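Local coordinates for protein putative PLP-dependent aminotransferase (Bacillus cereus ATCC 10987, PDB 3JU7) that probably acts as a pyridoxal phosphate-dependent aminotransferase of the DegT/DnrJ/EryC1 family, at residues I184-H188 and E197-I201. Sequence-based numbering, arbitrary orientation.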
# COMPACT_ATOMS: atom_id res chain seq x y z
N ILE A 184 11.00 8.04 7.49
CA ILE A 184 9.64 7.76 7.07
C ILE A 184 8.64 8.66 7.83
O ILE A 184 8.71 8.83 9.03
CB ILE A 184 9.24 6.29 7.35
CG1 ILE A 184 10.32 5.28 6.85
CG2 ILE A 184 7.89 6.01 6.75
CD1 ILE A 184 11.05 5.67 5.53
N TYR A 185 7.74 9.28 7.08
CA TYR A 185 6.72 10.11 7.62
C TYR A 185 5.39 9.65 7.05
O TYR A 185 5.32 9.13 5.91
CB TYR A 185 6.88 11.59 7.20
CG TYR A 185 8.20 12.25 7.41
CD1 TYR A 185 8.48 12.96 8.58
CD2 TYR A 185 9.15 12.29 6.38
CE1 TYR A 185 9.76 13.63 8.76
CE2 TYR A 185 10.38 12.93 6.53
CZ TYR A 185 10.70 13.60 7.72
OH TYR A 185 11.96 14.26 7.79
N SER A 186 4.34 9.93 7.80
CA SER A 186 2.99 9.56 7.42
C SER A 186 2.13 10.77 7.08
O SER A 186 2.27 11.82 7.68
CB SER A 186 2.33 8.75 8.54
OG SER A 186 1.00 8.42 8.19
N PHE A 187 1.24 10.60 6.09
CA PHE A 187 0.22 11.58 5.77
C PHE A 187 -1.20 11.00 6.06
O PHE A 187 -2.21 11.42 5.49
CB PHE A 187 0.30 11.98 4.30
CG PHE A 187 1.62 12.57 3.85
CD1 PHE A 187 2.37 13.44 4.64
CD2 PHE A 187 2.07 12.32 2.55
CE1 PHE A 187 3.56 14.00 4.17
CE2 PHE A 187 3.27 12.90 2.06
CZ PHE A 187 4.00 13.75 2.87
N HIS A 188 -1.30 10.02 6.96
CA HIS A 188 -2.61 9.51 7.34
C HIS A 188 -3.47 10.67 7.85
O HIS A 188 -2.96 11.63 8.43
CB HIS A 188 -2.47 8.44 8.41
CG HIS A 188 -3.72 7.66 8.66
ND1 HIS A 188 -4.56 7.93 9.72
CD2 HIS A 188 -4.24 6.58 8.03
CE1 HIS A 188 -5.55 7.05 9.73
NE2 HIS A 188 -5.38 6.21 8.72
N GLU A 197 -4.80 8.70 3.12
CA GLU A 197 -3.71 7.74 3.18
C GLU A 197 -2.52 8.27 2.36
O GLU A 197 -2.69 8.84 1.27
CB GLU A 197 -4.14 6.39 2.64
CG GLU A 197 -5.19 5.68 3.49
CD GLU A 197 -4.64 4.98 4.73
OE1 GLU A 197 -3.42 4.76 4.85
OE2 GLU A 197 -5.47 4.61 5.59
N GLY A 198 -1.33 8.15 2.92
CA GLY A 198 -0.13 8.58 2.25
C GLY A 198 1.08 8.57 3.19
O GLY A 198 0.95 8.35 4.38
N GLY A 199 2.24 8.83 2.63
CA GLY A 199 3.46 8.92 3.38
C GLY A 199 4.57 9.44 2.50
O GLY A 199 4.35 9.70 1.31
N LEU A 200 5.76 9.59 3.10
CA LEU A 200 6.94 10.14 2.45
C LEU A 200 8.21 9.53 3.04
O LEU A 200 8.27 9.17 4.25
CB LEU A 200 6.98 11.64 2.65
CG LEU A 200 7.97 12.47 1.79
CD1 LEU A 200 7.41 12.78 0.42
CD2 LEU A 200 8.39 13.73 2.47
N ILE A 201 9.23 9.39 2.18
CA ILE A 201 10.56 9.00 2.62
C ILE A 201 11.54 10.08 2.22
O ILE A 201 11.51 10.53 1.10
CB ILE A 201 11.05 7.64 2.05
CG1 ILE A 201 9.97 6.57 2.24
CG2 ILE A 201 12.35 7.24 2.75
CD1 ILE A 201 10.37 5.15 1.81
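The Phe187 ring packs obliquely against the backbone of Gly198 and Gly199, with CE2 3.5 Å from Gly199 O and CZ 3.7 Å from Leu200 CB. Its CG is anti to its own carbonyl carbon (chi1 -58°), which carries the ring along the chain to Leu200. Gly198 and Gly199 bring no side chains, and the backbones come close: Ser186 CA is 4.1 Å from Gly199 CA. The strands run antiparallel. Tyr185 and Leu200 form the hydrogen-bonded pair, N to O both ways, each 2.9 Å. Past the strand end, Phe187 N still reaches Gly198 O at 2.8 Å, but from above the carbonyl plane. On the face of Ile184 and Ile201, Ile184 CD1 presses on Ile201 CG2 at 3.4 Å, a tight fit next to helix 62-73. On the face of Tyr185 and Leu200, Phe166 meets the Tyr185 ring edge-to-face, and the Phe187 ring likewise. At the loop end, Glu197 OE2 sits at the His188 ring edge, 3.4 Å from CD2. The second subunit holds this carboxylate through Lys234, Thr32 and Asn232. Its Asn33 bonds His188 NE2, while Thr190 OG1 of the same chain bonds ND1. Ser186 OG accepts from His188 N in an ST turn and also bonds the phosphate of the cofactor-modified lysine at position 191. The arrangement is typical of the antiparallel strand pair flanking the Schiff-base lysine in fold type I PLP enzymes.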